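Local coordinates for AT-rich interactive domain-containing protein 4 (PDB 6LQF) that recognises DNA through its ARID domain and a trimethylated histone H3 tail through its PHD finger, acting as an ISWI component that regulates the floral transition in Arabidopsis, at residues C24-E27 and E28-D32; R40-T43 and R44-P47; V107-T110 and L111-Y115; Y118-E121 and Y122-H126; D160-P163 and G164-A167. All blocks are in the same frame, centred on the assembly; numbering follows the deposited sequence.

Contact 1. Residues C24-E27 and E28-D32. With ZN (zinc ion), chain E.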
# COMPACT_ATOMS: atom_id res chain seq x y z
N CYS A 24 -3.90 -5.80 -12.62
CA CYS A 24 -3.57 -7.19 -12.31
C CYS A 24 -4.61 -7.80 -11.36
O CYS A 24 -4.95 -7.15 -10.36
CB CYS A 24 -2.19 -7.23 -11.69
SG CYS A 24 -1.53 -8.91 -11.40
N SER A 25 -5.06 -9.03 -11.65
CA SER A 25 -6.01 -9.68 -10.77
C SER A 25 -5.28 -10.25 -9.57
O SER A 25 -4.06 -10.44 -9.59
CB SER A 25 -6.77 -10.80 -11.48
OG SER A 25 -5.90 -11.90 -11.74
N GLU A 26 -6.06 -10.46 -8.51
CA GLU A 26 -5.53 -11.05 -7.32
C GLU A 26 -4.93 -12.41 -7.58
O GLU A 26 -3.85 -12.70 -7.07
CB GLU A 26 -6.61 -11.14 -6.23
CG GLU A 26 -6.05 -11.82 -4.99
CD GLU A 26 -6.96 -11.78 -3.79
OE1 GLU A 26 -6.65 -12.42 -2.76
OE2 GLU A 26 -8.00 -11.10 -3.88
N GLU A 27 -5.57 -13.23 -8.40
CA GLU A 27 -5.02 -14.58 -8.60
C GLU A 27 -3.69 -14.52 -9.37
O GLU A 27 -2.71 -15.21 -9.00
CB GLU A 27 -6.03 -15.46 -9.30
CG GLU A 27 -5.43 -16.75 -9.79
CD GLU A 27 -6.40 -17.89 -9.67
OE1 GLU A 27 -6.01 -18.99 -10.15
OE2 GLU A 27 -7.51 -17.69 -9.10
N GLU A 28 -3.62 -13.72 -10.43
CA GLU A 28 -2.38 -13.57 -11.16
C GLU A 28 -1.27 -13.03 -10.27
O GLU A 28 -0.14 -13.51 -10.32
CB GLU A 28 -2.57 -12.64 -12.35
CG GLU A 28 -1.30 -12.52 -13.17
CD GLU A 28 -1.46 -11.72 -14.45
OE1 GLU A 28 -2.61 -11.45 -14.89
OE2 GLU A 28 -0.41 -11.37 -15.03
N PHE A 29 -1.58 -12.03 -9.43
CA PHE A 29 -0.59 -11.52 -8.49
C PHE A 29 -0.09 -12.60 -7.53
O PHE A 29 1.13 -12.77 -7.39
CB PHE A 29 -1.20 -10.34 -7.70
CG PHE A 29 -0.33 -9.87 -6.62
CD1 PHE A 29 0.73 -9.00 -6.90
CD2 PHE A 29 -0.55 -10.26 -5.31
CE1 PHE A 29 1.61 -8.57 -5.86
CE2 PHE A 29 0.33 -9.78 -4.27
CZ PHE A 29 1.38 -8.96 -4.57
N LEU A 30 -1.01 -13.29 -6.86
CA LEU A 30 -0.60 -14.24 -5.84
C LEU A 30 0.21 -15.39 -6.45
O LEU A 30 1.18 -15.85 -5.84
CB LEU A 30 -1.81 -14.79 -5.09
CG LEU A 30 -2.49 -13.76 -4.17
CD1 LEU A 30 -3.80 -14.34 -3.61
CD2 LEU A 30 -1.55 -13.30 -3.01
N ARG A 31 -0.16 -15.83 -7.64
CA ARG A 31 0.62 -16.89 -8.28
C ARG A 31 2.02 -16.39 -8.61
O ARG A 31 2.99 -17.15 -8.45
CB ARG A 31 -0.12 -17.42 -9.52
CG ARG A 31 -1.38 -18.19 -9.12
CD ARG A 31 -1.96 -18.87 -10.35
NE ARG A 31 -3.19 -19.57 -10.01
CZ ARG A 31 -3.23 -20.81 -9.51
NH1 ARG A 31 -2.10 -21.45 -9.24
NH2 ARG A 31 -4.40 -21.37 -9.20
N ASP A 32 2.13 -15.12 -9.00
CA ASP A 32 3.47 -14.58 -9.27
C ASP A 32 4.28 -14.45 -7.97
O ASP A 32 5.51 -14.70 -7.97
CB ASP A 32 3.39 -13.22 -10.00
CG ASP A 32 4.65 -12.86 -10.65
OD1 ASP A 32 5.21 -13.61 -11.47
OD2 ASP A 32 5.13 -11.77 -10.31
ZN ZN E . 6.94 -11.23 -11.18
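Glu27 OE1 is gripped by two nitrogens of Arg31, NE at 2.9 Å and NH2 at 3.0 Å, in a salt bridge spanning one turn near the N-terminal end of helix 26-39 of the ARID domain. The two side chains run alongside each other. OE1 lies in the guanidinium plane, whereas both donors come to the same face of the carboxylate, because the two flat groups are turned 44° apart. At the very start of the helix Ser25 is the N-cap: its OG accepts from Glu28 N at 3.2 Å, chi1 of 70° putting OG between the backbone N and the carbonyl carbon, from where it meets that amide. From Ser25 O onward the backbone bonds are regular, Phe29 N to Ser25 O measuring 3.0 Å. Glu26 lies beside Leu30 and lends its aliphatic CG to Leu30 CD1 at 3.6 Å, while its carboxylate forms a salt bridge with Arg96; Glu28 likewise sends OE2 away, to the backbone N of Ala19. On the buried side Cys24 SG packs against Phe29 CB, and the Phe29 ring leads inward to meet Phe67 and Tyr70 of helix 66-74. The next turn supplies a metal ligand, for Asp32 joins His14, Cys16 and His126 round a zinc ion, which Asp32 OD2 binds at 2.1 Å.

Contact 2. Residues R40-T43 and R44-P47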
# COMPACT_ATOMS: atom_id res chain seq x y z
N ARG A 40 13.44 -17.62 -5.04
CA ARG A 40 14.34 -17.04 -4.05
C ARG A 40 14.69 -18.00 -2.90
O ARG A 40 15.42 -17.66 -1.97
CB ARG A 40 13.70 -15.77 -3.51
CG ARG A 40 13.63 -14.61 -4.57
CD ARG A 40 15.01 -14.13 -5.01
NE ARG A 40 15.75 -13.66 -3.85
CZ ARG A 40 15.91 -12.38 -3.50
NH1 ARG A 40 15.44 -11.40 -4.25
NH2 ARG A 40 16.60 -12.09 -2.40
N GLY A 41 14.17 -19.22 -2.99
CA GLY A 41 14.50 -20.21 -2.00
C GLY A 41 13.75 -20.17 -0.68
O GLY A 41 14.12 -20.91 0.26
N HIS A 42 12.65 -19.42 -0.61
CA HIS A 42 11.89 -19.36 0.64
C HIS A 42 10.78 -20.38 0.64
O HIS A 42 9.57 -20.02 0.75
CB HIS A 42 11.30 -17.95 0.88
CG HIS A 42 12.30 -16.83 0.77
ND1 HIS A 42 13.50 -16.81 1.44
CD2 HIS A 42 12.25 -15.69 0.06
CE1 HIS A 42 14.16 -15.70 1.13
NE2 HIS A 42 13.40 -14.98 0.31
N THR A 43 11.15 -21.64 0.46
CA THR A 43 10.20 -22.75 0.32
C THR A 43 9.21 -22.84 1.48
O THR A 43 8.04 -23.15 1.24
CB THR A 43 10.98 -24.08 0.15
OG1 THR A 43 11.85 -24.27 1.27
CG2 THR A 43 11.86 -24.00 -1.05
N ARG A 44 9.61 -22.49 2.69
CA ARG A 44 8.71 -22.62 3.84
C ARG A 44 7.49 -21.68 3.77
O ARG A 44 6.47 -21.91 4.44
CB ARG A 44 9.46 -22.37 5.14
CG ARG A 44 9.78 -20.92 5.41
CD ARG A 44 10.30 -20.69 6.83
NE ARG A 44 10.17 -19.28 7.20
CZ ARG A 44 9.15 -18.80 7.90
NH1 ARG A 44 8.19 -19.62 8.31
NH2 ARG A 44 9.09 -17.50 8.20
N LEU A 45 7.60 -20.64 2.94
CA LEU A 45 6.50 -19.68 2.78
C LEU A 45 5.41 -20.12 1.81
O LEU A 45 4.37 -19.47 1.75
CB LEU A 45 7.04 -18.33 2.32
CG LEU A 45 8.04 -17.73 3.28
CD1 LEU A 45 8.45 -16.36 2.78
CD2 LEU A 45 7.44 -17.63 4.66
N VAL A 46 5.63 -21.19 1.05
CA VAL A 46 4.66 -21.66 0.07
C VAL A 46 4.24 -23.08 0.46
O VAL A 46 4.94 -24.04 0.15
CB VAL A 46 5.22 -21.65 -1.36
CG1 VAL A 46 4.15 -22.07 -2.35
CG2 VAL A 46 5.72 -20.24 -1.72
N PRO A 47 3.11 -23.21 1.16
CA PRO A 47 2.64 -24.50 1.66
C PRO A 47 2.17 -25.41 0.52
O PRO A 47 1.83 -24.97 -0.58
CB PRO A 47 1.45 -24.11 2.56
CG PRO A 47 1.46 -22.61 2.69
CD PRO A 47 2.15 -22.12 1.44
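A 3-10 turn ties His42 and Thr43 to Leu45 and Val46, just beyond the Schellman motif that ends helix 26-39. Both bonds run from a carbonyl to the amide three residues on: His42 O accepts from Leu45 N at 3.0 Å, and Thr43 O from Val46 N at 3.1 Å. In both, the amide stands well above the carbonyl plane, by 44° and 53° respectively, a consequence of winding the chain this tightly. Gly41 leads into the turn with positive phi, where a side chain would be jammed against the preceding carbonyl oxygen, and His42 is the centre of an inverse gamma turn closed by a weak bond from Thr43 N to Gly41 O. Among side chains, Leu45 is the one that reaches back. With CG anti to its carbonyl carbon (chi1 -59°), the branch passes His42 O and sets CD1 against His42 CB at 3.8 Å. Its other methyl, CD2, sits over the centre of one face of the Arg44 guanidinium, so that one leucine meets His42 with one branch and Arg44 with the other. The His42 ring has the carbonyl oxygen of Arg40 over one face, and its NE2 is hydrogen-bonded to Glu121. Arg44 packs on a phosphate of the bound DNA, placing this surface turn at the edge of the protein-DNA interface. On the protein side, Val46 packs on Met34, Leu37 and Leu38 of helix 26-39, while Leu45 rests on Thr117 and Tyr118 of helix 107-118, so the loop bridges the two helices on its way to strand 58-59.

Contact 3. Residues V107-T110 and L111-Y115. With nucleotides of chain D.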
# COMPACT_ATOMS: atom_id res chain seq x y z
N VAL A 107 -1.44 -3.91 15.00
CA VAL A 107 -1.55 -4.35 13.64
C VAL A 107 -0.55 -3.68 12.71
O VAL A 107 -0.09 -4.31 11.77
CB VAL A 107 -2.99 -4.18 13.10
CG1 VAL A 107 -3.30 -2.69 12.75
CG2 VAL A 107 -3.19 -5.09 11.88
N GLY A 108 -0.18 -2.42 12.97
CA GLY A 108 0.83 -1.83 12.12
C GLY A 108 2.14 -2.57 12.16
O GLY A 108 2.73 -2.90 11.13
N ASN A 109 2.59 -2.89 13.37
CA ASN A 109 3.83 -3.66 13.48
C ASN A 109 3.70 -5.06 12.80
O ASN A 109 4.63 -5.53 12.12
CB ASN A 109 4.19 -3.82 14.96
CG ASN A 109 5.53 -4.50 15.17
OD1 ASN A 109 5.58 -5.71 15.34
ND2 ASN A 109 6.62 -3.72 15.19
N THR A 110 2.57 -5.71 13.04
CA THR A 110 2.31 -7.01 12.43
C THR A 110 2.35 -6.93 10.91
O THR A 110 2.98 -7.77 10.23
CB THR A 110 0.98 -7.55 12.93
OG1 THR A 110 1.07 -7.76 14.35
CG2 THR A 110 0.71 -8.88 12.27
N LEU A 111 1.70 -5.90 10.34
CA LEU A 111 1.68 -5.78 8.88
C LEU A 111 3.08 -5.51 8.31
O LEU A 111 3.42 -6.02 7.25
CB LEU A 111 0.72 -4.66 8.44
CG LEU A 111 -0.74 -5.00 8.61
CD1 LEU A 111 -1.56 -3.80 8.22
CD2 LEU A 111 -1.14 -6.18 7.71
N LYS A 112 3.88 -4.70 9.01
CA LYS A 112 5.23 -4.46 8.56
C LYS A 112 6.05 -5.75 8.57
O LYS A 112 6.79 -6.00 7.62
CB LYS A 112 5.90 -3.37 9.43
CG LYS A 112 5.28 -2.00 9.12
CD LYS A 112 5.68 -0.97 10.20
CE LYS A 112 7.03 -0.50 9.90
NZ LYS A 112 7.48 0.53 10.95
N ARG A 113 5.87 -6.61 9.60
CA ARG A 113 6.59 -7.88 9.66
C ARG A 113 6.13 -8.81 8.53
O ARG A 113 6.94 -9.46 7.87
CB ARG A 113 6.37 -8.52 11.03
CG ARG A 113 7.11 -7.85 12.18
CD ARG A 113 7.15 -8.72 13.46
NE ARG A 113 5.82 -9.12 13.92
CZ ARG A 113 5.22 -10.26 13.57
NH1 ARG A 113 5.83 -11.10 12.75
NH2 ARG A 113 4.02 -10.55 14.03
N HIS A 114 4.82 -8.84 8.26
CA HIS A 114 4.35 -9.71 7.17
C HIS A 114 4.84 -9.18 5.83
O HIS A 114 5.12 -9.98 4.92
CB HIS A 114 2.83 -9.77 7.13
CG HIS A 114 2.19 -10.57 8.23
ND1 HIS A 114 2.63 -11.82 8.60
CD2 HIS A 114 1.09 -10.32 8.98
CE1 HIS A 114 1.84 -12.30 9.55
NE2 HIS A 114 0.90 -11.41 9.80
N TYR A 115 4.93 -7.83 5.69
CA TYR A 115 5.39 -7.31 4.42
C TYR A 115 6.85 -7.71 4.22
O TYR A 115 7.24 -8.16 3.14
CB TYR A 115 5.24 -5.78 4.39
CG TYR A 115 5.36 -5.20 3.00
CD1 TYR A 115 6.62 -4.97 2.39
CD2 TYR A 115 4.23 -4.87 2.28
CE1 TYR A 115 6.72 -4.43 1.12
CE2 TYR A 115 4.34 -4.33 1.04
CZ TYR A 115 5.57 -4.11 0.46
OH TYR A 115 5.63 -3.57 -0.81
P DA D 6 6.82 -0.00 14.57
OP1 DA D 6 8.12 0.16 14.05
OP2 DA D 6 6.03 -1.10 14.11
O5' DA D 6 6.84 -0.08 16.14
C5' DA D 6 7.56 0.85 16.93
C4' DA D 6 7.88 0.27 18.29
O4' DA D 6 6.70 0.23 19.12
C3' DA D 6 8.44 -1.15 18.29
O3' DA D 6 9.42 -1.19 19.32
C2' DA D 6 7.21 -1.98 18.57
C1' DA D 6 6.38 -1.11 19.48
N9 DA D 6 4.93 -1.25 19.35
C8 DA D 6 4.23 -1.27 18.17
N7 DA D 6 2.93 -1.31 18.34
C5 DA D 6 2.77 -1.37 19.71
C6 DA D 6 1.64 -1.45 20.52
N6 DA D 6 0.39 -1.49 20.06
N1 DA D 6 1.82 -1.47 21.86
C2 DA D 6 3.07 -1.42 22.32
N3 DA D 6 4.21 -1.35 21.67
C4 DA D 6 4.00 -1.33 20.34
P DT D 7 10.24 -2.51 19.66
OP1 DT D 7 11.51 -2.09 20.19
OP2 DT D 7 10.20 -3.42 18.58
O5' DT D 7 9.41 -3.12 20.84
C5' DT D 7 9.27 -2.36 22.02
C4' DT D 7 8.48 -3.14 23.04
O4' DT D 7 7.10 -3.14 22.67
C3' DT D 7 8.88 -4.61 23.20
O3' DT D 7 9.16 -4.72 24.59
C2' DT D 7 7.64 -5.37 22.79
C1' DT D 7 6.53 -4.36 23.02
N1 DT D 7 5.36 -4.55 22.17
C2 DT D 7 4.13 -4.55 22.77
O2 DT D 7 3.98 -4.45 23.96
N3 DT D 7 3.08 -4.67 21.90
C4 DT D 7 3.13 -4.79 20.53
O4 DT D 7 2.11 -4.89 19.89
C5 DT D 7 4.46 -4.76 19.97
C7 DT D 7 4.63 -4.88 18.50
C6 DT D 7 5.49 -4.63 20.81
O HOH W 1 3.52 -7.50 15.98
O HOH W 2 1.48 -10.41 15.53
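Asn109, Thr110 and Arg113 meet through water on the exposed side of helix 107-118. One water donates to Asn109 OD1 at 2.8 Å, is bonded to Thr110 OG1 at 3.0 Å, and accepts only weakly from Arg113 NE; a second joins Thr110 OG1 to Arg113 NH2, again weakly at the arginine end. Both waters and OD1 lie at the edge of the guanidinium, in its plane, while the Asn109 amide is turned 48° from it. Thr110 OG1 is further bonded to Gly106 O, one turn back. Bonds to DNA form the second group. Asn109 carries CG anti to its backbone N (chi1 -174°), which swings the amide out to the backbone of chain D, where ND2 donates to OP2 of DA6 at 2.9 Å. Lys112 NZ takes the other free oxygen of that phosphate, OP1, at 3.2 Å, and is also bonded to Asn83. Asn109 thereby divides its amide: ND2 holds the phosphate, while OD1 lies 3.4 Å from the thymine methyl C7 of DT7. Van der Waals packing makes up the third group. Thr110 CG2 lies 3.5 Å from His114 NE2, the side chains running alongside each other, and inside the fold Val107 CG2 touches Leu111 CG, an apolar pair backed by Phe92 and Leu59. Regular i to i+4 backbone bonds, such as Leu111 N to Val107 O, run beneath them all. A helix that buries one side and turns amide, ammonium and a base-edge contact toward DNA is consistent with the recognition helix of the helix-turn-helix unit in ARID domains.

Contact 4. Residues Y118-E121 and Y122-H126. With ZN (zinc ion), chain E.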
# COMPACT_ATOMS: atom_id res chain seq x y z
N TYR A 118 6.85 -11.59 3.19
CA TYR A 118 6.28 -12.07 1.94
C TYR A 118 6.54 -11.18 0.75
O TYR A 118 6.53 -11.65 -0.41
CB TYR A 118 4.75 -12.25 2.08
CG TYR A 118 4.35 -13.40 2.96
CD1 TYR A 118 4.34 -14.70 2.45
CD2 TYR A 118 3.96 -13.19 4.29
CE1 TYR A 118 3.97 -15.77 3.24
CE2 TYR A 118 3.57 -14.26 5.10
CZ TYR A 118 3.60 -15.55 4.56
OH TYR A 118 3.20 -16.62 5.34
N LEU A 119 6.72 -9.85 1.00
CA LEU A 119 6.55 -8.90 -0.11
C LEU A 119 7.72 -7.96 -0.35
O LEU A 119 7.80 -7.37 -1.44
CB LEU A 119 5.28 -8.04 0.15
CG LEU A 119 3.95 -8.81 0.13
CD1 LEU A 119 2.78 -7.86 0.58
CD2 LEU A 119 3.74 -9.33 -1.27
N LEU A 120 8.67 -7.83 0.58
CA LEU A 120 9.69 -6.80 0.38
C LEU A 120 10.65 -7.09 -0.78
O LEU A 120 10.90 -6.24 -1.67
CB LEU A 120 10.45 -6.61 1.67
CG LEU A 120 11.45 -5.49 1.58
CD1 LEU A 120 10.85 -4.15 1.17
CD2 LEU A 120 12.05 -5.37 2.98
N GLU A 121 11.17 -8.33 -0.82
CA GLU A 121 12.01 -8.71 -1.95
C GLU A 121 11.24 -8.66 -3.26
O GLU A 121 11.74 -8.23 -4.28
CB GLU A 121 12.57 -10.12 -1.73
CG GLU A 121 13.50 -10.13 -0.53
CD GLU A 121 14.10 -11.50 -0.23
OE1 GLU A 121 13.65 -12.53 -0.81
OE2 GLU A 121 15.05 -11.51 0.58
N TYR A 122 9.98 -9.10 -3.18
CA TYR A 122 9.11 -9.00 -4.37
C TYR A 122 8.97 -7.58 -4.86
O TYR A 122 9.07 -7.31 -6.06
CB TYR A 122 7.74 -9.61 -4.06
CG TYR A 122 6.81 -9.69 -5.27
CD1 TYR A 122 5.99 -8.59 -5.62
CD2 TYR A 122 6.72 -10.86 -6.01
CE1 TYR A 122 5.17 -8.64 -6.70
CE2 TYR A 122 5.87 -10.95 -7.11
CZ TYR A 122 5.12 -9.84 -7.44
OH TYR A 122 4.29 -9.90 -8.53
N GLU A 123 8.76 -6.66 -3.92
CA GLU A 123 8.63 -5.23 -4.31
C GLU A 123 9.88 -4.76 -5.06
O GLU A 123 9.77 -4.12 -6.11
CB GLU A 123 8.43 -4.36 -3.07
CG GLU A 123 8.32 -2.85 -3.42
CD GLU A 123 8.56 -1.95 -2.17
OE1 GLU A 123 7.86 -2.10 -1.14
OE2 GLU A 123 9.45 -1.08 -2.21
N TYR A 124 11.06 -5.09 -4.51
CA TYR A 124 12.30 -4.65 -5.16
C TYR A 124 12.45 -5.26 -6.58
O TYR A 124 13.04 -4.66 -7.48
CB TYR A 124 13.51 -5.04 -4.33
CG TYR A 124 13.63 -4.41 -2.93
CD1 TYR A 124 12.96 -3.25 -2.58
CD2 TYR A 124 14.37 -5.06 -1.94
CE1 TYR A 124 13.10 -2.69 -1.29
CE2 TYR A 124 14.50 -4.53 -0.67
CZ TYR A 124 13.87 -3.36 -0.34
OH TYR A 124 14.04 -2.90 0.96
N ALA A 125 11.94 -6.48 -6.76
CA ALA A 125 12.08 -7.14 -8.07
C ALA A 125 10.99 -6.80 -9.09
O ALA A 125 10.96 -7.37 -10.18
CB ALA A 125 12.13 -8.65 -7.90
N HIS A 126 10.09 -5.89 -8.74
CA HIS A 126 9.03 -5.49 -9.68
C HIS A 126 9.01 -3.98 -9.83
O HIS A 126 9.85 -3.29 -9.23
CB HIS A 126 7.68 -6.05 -9.23
CG HIS A 126 7.61 -7.53 -9.38
ND1 HIS A 126 8.19 -8.38 -8.46
CD2 HIS A 126 7.13 -8.30 -10.38
CE1 HIS A 126 8.04 -9.63 -8.88
NE2 HIS A 126 7.41 -9.61 -10.04
ZN ZN E . 6.94 -11.23 -11.18
O HOH W 3 9.11 -10.99 -1.22
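This is a buried, local i to i+4 contact in helix 120-124, the short helix that follows helix 107-118 and leads to a zinc site; Leu120 and Tyr124 meet on the outer side of the helix, while Tyr122 faces inward and His126 follows just after its end. Leu120 holds CG anti to the backbone N (chi1 -176°), which lays its branch across the end of the Tyr124 side chain, CD1 reaching the phenol OH at 3.4 Å and CZ at 3.5 Å. Leu120 O stands over one face of the same ring, offset toward its rim, while accepting from Tyr124 N. With an alanine here the end of the Tyr124 phenol would probably lose its apolar support and be freer to swing. At the break between the helices a water replaces a direct backbone bond, donating to Tyr118 O at 2.8 Å and accepting from Tyr122 N at 2.9 Å. Two buried side chains make further bonds: Glu123 OE1 accepts from Tyr115 OH and Phe79 N, and Tyr122 OH is bonded to Asp32 and Arg18. His126 closes the turn with ND1, which donates to Tyr122 O at 2.8 Å almost straight (164°) and in the ring plane, while its imidazole lies over a face of the Tyr122 ring. Ring rotation is thus fixed from two directions, and the carbonyl would probably strengthen NE2 as a ligand; NE2 binds the zinc ion at 2.0 Å. A second-shell carbonyl orienting a histidine is a familiar feature of protein zinc sites, here the one completed by His14, Cys16 and Asp32.

Contact 5. Residues D160-P163 and G164-A167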
# COMPACT_ATOMS: atom_id res chain seq x y z
N ASP A 160 -0.42 23.36 -1.25
CA ASP A 160 -1.81 23.80 -1.36
C ASP A 160 -1.98 24.94 -0.35
O ASP A 160 -2.02 24.71 0.85
CB ASP A 160 -2.77 22.62 -1.11
CG ASP A 160 -4.19 22.98 -1.40
OD1 ASP A 160 -4.53 24.20 -1.44
OD2 ASP A 160 -5.00 22.05 -1.60
N ARG A 161 -2.09 26.17 -0.83
CA ARG A 161 -2.13 27.32 0.09
C ARG A 161 -3.54 27.88 0.28
O ARG A 161 -3.72 28.99 0.80
CB ARG A 161 -1.19 28.43 -0.41
CG ARG A 161 0.29 28.02 -0.44
CD ARG A 161 0.89 27.87 0.95
NE ARG A 161 1.06 29.18 1.58
CZ ARG A 161 1.62 29.38 2.78
NH1 ARG A 161 1.72 30.61 3.26
NH2 ARG A 161 2.07 28.36 3.49
N ARG A 162 -4.55 27.14 -0.15
CA ARG A 162 -5.92 27.55 0.05
C ARG A 162 -6.29 27.61 1.53
O ARG A 162 -5.96 26.72 2.29
CB ARG A 162 -6.88 26.60 -0.69
CG ARG A 162 -6.79 26.75 -2.20
CD ARG A 162 -7.69 25.70 -2.90
NE ARG A 162 -7.27 24.33 -2.58
CZ ARG A 162 -7.98 23.25 -2.85
NH1 ARG A 162 -7.53 22.07 -2.50
NH2 ARG A 162 -9.16 23.37 -3.44
N PRO A 163 -7.00 28.68 1.93
CA PRO A 163 -7.52 28.75 3.30
C PRO A 163 -8.56 27.67 3.59
O PRO A 163 -9.26 27.23 2.68
CB PRO A 163 -8.19 30.13 3.36
CG PRO A 163 -7.64 30.87 2.21
CD PRO A 163 -7.30 29.89 1.15
N GLY A 164 -8.69 27.26 4.84
CA GLY A 164 -9.80 26.39 5.19
C GLY A 164 -9.48 24.90 5.03
O GLY A 164 -10.36 24.05 5.16
N LEU A 165 -8.23 24.59 4.74
CA LEU A 165 -7.81 23.18 4.68
C LEU A 165 -7.64 22.67 6.08
O LEU A 165 -7.36 23.44 6.98
CB LEU A 165 -6.54 23.05 3.89
CG LEU A 165 -6.65 23.25 2.40
CD1 LEU A 165 -5.25 23.09 1.85
CD2 LEU A 165 -7.60 22.21 1.83
N GLY A 166 -7.81 21.38 6.32
CA GLY A 166 -7.62 20.93 7.68
C GLY A 166 -6.14 20.80 8.01
O GLY A 166 -5.30 21.11 7.18
N ALA A 167 -5.82 20.36 9.22
CA ALA A 167 -4.44 19.99 9.54
C ALA A 167 -4.11 18.70 8.82
O ALA A 167 -5.00 17.89 8.57
CB ALA A 167 -4.24 19.81 11.04
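Leu165 lays its CD1 methyl squarely over one face of the Asp160 carboxylate, 3.4 Å from CG and nearly equidistant from the two oxygens, while Arg162 grips the same group at its edge. The two approaches are almost perpendicular: the leucine comes from above, crossing the aspartate, whereas the guanidinium lies close to the carboxylate plane and meets it side-on. Arg162 NE reaches Asp160 OD1 at 3.0 Å and Arg162 NH1 reaches OD2 at 2.7 Å, each on the syn lone pair, giving a paired salt bridge with the NE bond nearly straight at 171°. OD1 also accepts from Arg162 N at 3.2 Å, with the amide approaching almost in line with the C-O bond, which makes an Asx turn of Asp160 to Arg162. OD2 has a further donor in Tyr179 OH, and this buried carboxylate is therefore well satisfied. Leu165 gets there because Gly164, at a positive phi of 89°, turns the chain back after Pro163 and brings Leu165 CG to 3.5 Å from Arg162 O; its CD2 lies obliquely by the guanidinium. Replacing Asp160 by an alanine would probably leave the arginine charge without its mate, release the turn at the Arg162 amide and open a gap beneath the leucine methyl. Arg162 also bonds Val180 O and Ser185 OG, neighbours of the zinc ligands Cys181 and Cys184, while Asp160 directly follows the ligand Cys159. The pair thus ties together segments next to both metal sites, in keeping with the interleaved, cross-brace zinc arrangement of the PHD finger.

How the contacts relate
Contacts 1 to 4 all belong to the ARID domain, whereas contact 5 lies in the PHD finger, its centre about 40 Å from that of contact 1. Contact 4 is the most buried and touches each of the other three ARID contacts: it shares a zinc ion with contact 1, follows directly on the helix of contact 3, and takes a hydrogen bond from contact 2. Contacts 2 and 5 are surface loops, each shaped by a glycine with positive phi, but one relies on backbone bonds and the other on a charged pair. Contacts 1 and 3 are partly buried helix turns, with apolar inner sides and polar outer ones, turned to a salt bridge in one and to DNA in the other.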